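Local coordinates for Yop proteins translocation protein Q (Yersinia pseudotuberculosis, PDB 3UEP) that is a component of the Yop type III secretion machinery, represented by its C-terminal domain of the FliN type, made from an internal translation start, at residues F25-D33 against S44-V52. Sequence-based numbering, arbitrary orientation.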
loop_
_atom_site.group_PDB
_atom_site.type_symbol
_atom_site.label_atom_id
_atom_site.label_comp_id
_atom_site.label_asym_id
_atom_site.label_seq_id
_atom_site.Cartn_x
_atom_site.Cartn_y
_atom_site.Cartn_z
ATOM N N PHE A 25 4.037 -1.996 -0.796
ATOM C CA PHE A 25 3.717 -1.287 -2.036
ATOM C C PHE A 25 2.230 -1.001 -2.056
ATOM O O PHE A 25 1.425 -1.917 -1.943
ATOM C CB PHE A 25 4.117 -2.125 -3.271
ATOM C CG PHE A 25 5.581 -2.559 -3.270
ATOM C CD1 PHE A 25 6.558 -1.760 -3.849
ATOM C CD2 PHE A 25 5.972 -3.755 -2.665
ATOM C CE1 PHE A 25 7.902 -2.143 -3.831
ATOM C CE2 PHE A 25 7.324 -4.150 -2.639
ATOM C CZ PHE A 25 8.288 -3.345 -3.228
ATOM N N GLU A 26 1.863 0.267 -2.203
ATOM C CA GLU A 26 0.475 0.668 -2.120
ATOM C C GLU A 26 0.026 1.380 -3.378
ATOM O O GLU A 26 0.786 2.151 -3.952
ATOM C CB GLU A 26 0.275 1.615 -0.933
ATOM C CG GLU A 26 0.287 0.937 0.403
ATOM C CD GLU A 26 0.008 1.901 1.553
ATOM O OE1 GLU A 26 0.013 3.135 1.330
ATOM O OE2 GLU A 26 -0.221 1.415 2.680
ATOM N N VAL A 27 -1.224 1.152 -3.782
ATOM C CA VAL A 27 -1.780 1.843 -4.940
ATOM C C VAL A 27 -3.096 2.525 -4.597
ATOM O O VAL A 27 -3.816 2.094 -3.708
ATOM C CB VAL A 27 -2.048 0.876 -6.104
ATOM C CG1 VAL A 27 -0.759 0.310 -6.606
ATOM C CG2 VAL A 27 -2.967 -0.245 -5.638
ATOM N N GLY A 28 -3.410 3.590 -5.319
ATOM C CA GLY A 28 -4.739 4.143 -5.256
ATOM C C GLY A 28 -4.965 5.144 -4.151
ATOM O O GLY A 28 -4.059 5.431 -3.349
ATOM N N ARG A 29 -6.193 5.671 -4.131
ATOM C CA ARG A 29 -6.601 6.752 -3.239
ATOM C C ARG A 29 -6.268 6.420 -1.807
ATOM O O ARG A 29 -5.967 5.272 -1.461
ATOM C CB ARG A 29 -8.133 6.907 -3.244
ATOM C CG ARG A 29 -8.852 5.687 -2.634
ATOM C CD ARG A 29 -10.179 5.412 -3.301
ATOM N NE ARG A 29 -11.089 6.526 -3.088
ATOM C CZ ARG A 29 -12.275 6.651 -3.670
ATOM N NH1 ARG A 29 -12.708 5.722 -4.517
ATOM N NH2 ARG A 29 -13.027 7.712 -3.403
ATOM N N GLN A 30 -6.357 7.427 -0.960
ATOM C CA GLN A 30 -6.043 7.227 0.438
ATOM C C GLN A 30 -7.180 7.734 1.313
ATOM O O GLN A 30 -7.045 7.755 2.538
ATOM C CB GLN A 30 -4.709 7.903 0.787
ATOM C CG GLN A 30 -3.516 7.473 -0.111
ATOM C CD GLN A 30 -2.194 8.121 0.311
ATOM O OE1 GLN A 30 -1.570 7.708 1.295
ATOM N NE2 GLN A 30 -1.771 9.150 -0.429
ATOM N N ILE A 31 -8.304 8.125 0.696
ATOM C CA ILE A 31 -9.441 8.640 1.472
ATOM C C ILE A 31 -10.806 8.046 1.113
ATOM O O ILE A 31 -11.286 8.212 -0.006
ATOM C CB ILE A 31 -9.563 10.191 1.407
ATOM C CG1 ILE A 31 -8.289 10.874 1.911
ATOM C CG2 ILE A 31 -10.725 10.652 2.261
ATOM C CD1 ILE A 31 -8.092 10.764 3.424
ATOM N N LEU A 32 -11.424 7.363 2.075
ATOM C CA LEU A 32 -12.846 7.017 2.000
ATOM C C LEU A 32 -13.544 7.585 3.232
ATOM O O LEU A 32 -13.025 7.473 4.348
ATOM C CB LEU A 32 -13.040 5.497 1.974
ATOM C CG LEU A 32 -12.468 4.733 0.773
ATOM C CD1 LEU A 32 -12.722 3.247 0.899
ATOM C CD2 LEU A 32 -13.053 5.252 -0.504
ATOM N N ASP A 33 -14.711 8.193 3.063
ATOM C CA ASP A 33 -15.466 8.586 4.247
ATOM C C ASP A 33 -16.075 7.377 4.957
ATOM O O ASP A 33 -16.004 6.258 4.465
ATOM C CB ASP A 33 -16.513 9.672 3.943
ATOM C CG ASP A 33 -17.676 9.173 3.100
ATOM O OD1 ASP A 33 -18.494 10.019 2.691
ATOM O OD2 ASP A 33 -17.787 7.953 2.850
ATOM N N SER A 44 -18.358 -5.551 -3.137
ATOM C CA SER A 44 -18.238 -4.098 -3.331
ATOM C C SER A 44 -17.084 -3.779 -4.261
ATOM O O SER A 44 -16.040 -4.415 -4.183
ATOM C CB SER A 44 -18.014 -3.360 -2.012
ATOM O OG SER A 44 -19.128 -3.482 -1.141
ATOM N N LEU A 45 -17.269 -2.792 -5.138
ATOM C CA LEU A 45 -16.198 -2.354 -6.036
ATOM C C LEU A 45 -15.730 -0.967 -5.654
ATOM O O LEU A 45 -16.536 -0.093 -5.322
ATOM C CB LEU A 45 -16.671 -2.328 -7.485
ATOM C CG LEU A 45 -17.174 -3.656 -8.027
ATOM C CD1 LEU A 45 -18.100 -3.486 -9.243
ATOM C CD2 LEU A 45 -15.979 -4.512 -8.346
ATOM N N ILE A 46 -14.418 -0.773 -5.679
ATOM C CA ILE A 46 -13.854 0.515 -5.349
ATOM C C ILE A 46 -12.988 0.955 -6.497
ATOM O O ILE A 46 -12.111 0.216 -6.957
ATOM C CB ILE A 46 -12.976 0.481 -4.096
ATOM C CG1 ILE A 46 -13.782 0.022 -2.890
ATOM C CG2 ILE A 46 -12.380 1.866 -3.821
ATOM C CD1 ILE A 46 -12.903 -0.111 -1.605
ATOM N N ASP A 47 -13.257 2.161 -6.973
ATOM C CA ASP A 47 -12.393 2.775 -7.944
ATOM C C ASP A 47 -11.212 3.361 -7.164
ATOM O O ASP A 47 -11.417 4.092 -6.190
ATOM C CB ASP A 47 -13.162 3.868 -8.663
ATOM C CG ASP A 47 -12.333 4.564 -9.692
ATOM O OD1 ASP A 47 -11.720 3.864 -10.517
ATOM O OD2 ASP A 47 -12.282 5.809 -9.656
ATOM N N LEU A 48 -9.991 3.023 -7.574
ATOM C CA LEU A 48 -8.789 3.461 -6.869
ATOM C C LEU A 48 -8.307 4.842 -7.319
ATOM O O LEU A 48 -7.278 5.327 -6.848
ATOM C CB LEU A 48 -7.658 2.441 -7.048
ATOM C CG LEU A 48 -7.844 1.058 -6.417
ATOM C CD1 LEU A 48 -6.566 0.261 -6.509
ATOM C CD2 LEU A 48 -8.247 1.191 -4.968
ATOM N N THR A 49 -9.048 5.465 -8.235
ATOM C CA THR A 49 -8.714 6.800 -8.733
ATOM C C THR A 49 -7.328 6.836 -9.368
ATOM O O THR A 49 -6.563 7.768 -9.147
ATOM C CB THR A 49 -8.782 7.862 -7.609
ATOM O OG1 THR A 49 -9.925 7.618 -6.781
ATOM C CG2 THR A 49 -8.874 9.261 -8.186
ATOM N N THR A 50 -7.004 5.812 -10.148
ATOM C CA THR A 50 -5.734 5.765 -10.878
ATOM C C THR A 50 -5.875 4.842 -12.084
ATOM O O THR A 50 -6.687 3.917 -12.061
ATOM C CB THR A 50 -4.547 5.272 -9.994
ATOM O OG1 THR A 50 -4.897 4.045 -9.338
ATOM C CG2 THR A 50 -4.160 6.321 -8.949
ATOM N N PRO A 51 -5.084 5.081 -13.144
ATOM C CA PRO A 51 -5.162 4.199 -14.317
ATOM C C PRO A 51 -4.679 2.795 -13.955
ATOM O O PRO A 51 -4.294 2.563 -12.803
ATOM C CB PRO A 51 -4.204 4.856 -15.322
ATOM C CG PRO A 51 -3.954 6.240 -14.803
ATOM C CD PRO A 51 -4.066 6.133 -13.314
ATOM N N VAL A 52 -4.701 1.879 -14.920
ATOM C CA VAL A 52 -4.295 0.494 -14.676
ATOM C C VAL A 52 -2.817 0.355 -14.303
ATOM O O VAL A 52 -2.436 -0.594 -13.617
ATOM C CB VAL A 52 -4.648 -0.433 -15.860
ATOM C CG1 VAL A 52 -6.166 -0.584 -15.962
ATOM C CG2 VAL A 52 -4.048 0.098 -17.167
#
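Arg-29 grips the 44-52 segment at two successive carbonyls. Its backbone N donates to Leu-48 O (2.9 Å), and its NH1 reaches back along the strand to Asp-47 O at 2.7 Å. Seen from the Asp-47 carbonyl, NH1 lies in the carbonyl plane and well out along the C=O direction (159°); the N-H itself is bent, and the oxygen stands somewhat out of the guanidinium plane. The side chain gets there by folding: CG sits between the backbone N and the carbonyl carbon (chi1 66°), and further bends at chi2 and chi3 bring it past Thr-49, whose side chain it crosses at about a right angle, to the Asp-47 carbonyl. Thr-49 OG1 then stands over one face of the guanidinium, near its rim, while Leu-32 CD2 lies over the opposite face, likewise toward the rim; together with the NH1 bond, this should limit how far the flat group can turn. It is the backbone carbonyl of Asp-47, rather than the carboxylate, that holds the guanidinium.

Next to this, Gly-28, with no side chain and a positive phi of 87°, lets the two backbones come close, its CA only 3.2 Å from Leu-48 O. Smaller apolar contacts flank the polar grip: Val-27 CG2 meets Leu-48 CD1 at 3.7 Å, and Leu-32 CD1 lies 4.2 Å from Ile-46 CD1.

The contact ties the bend between strands 20-27 and 31-33 to the end of strand 45-48, closing the excursion through helix 34-39, which Asp-33 N-caps. Strand 55-60 flanks strand 20-27, with Val-56 against Val-27. Both segments also pair antiparallel with the second subunit, whose Phe-25 packs on Leu-48, in the intertwined dimer characteristic of FliN-type C-terminal domains.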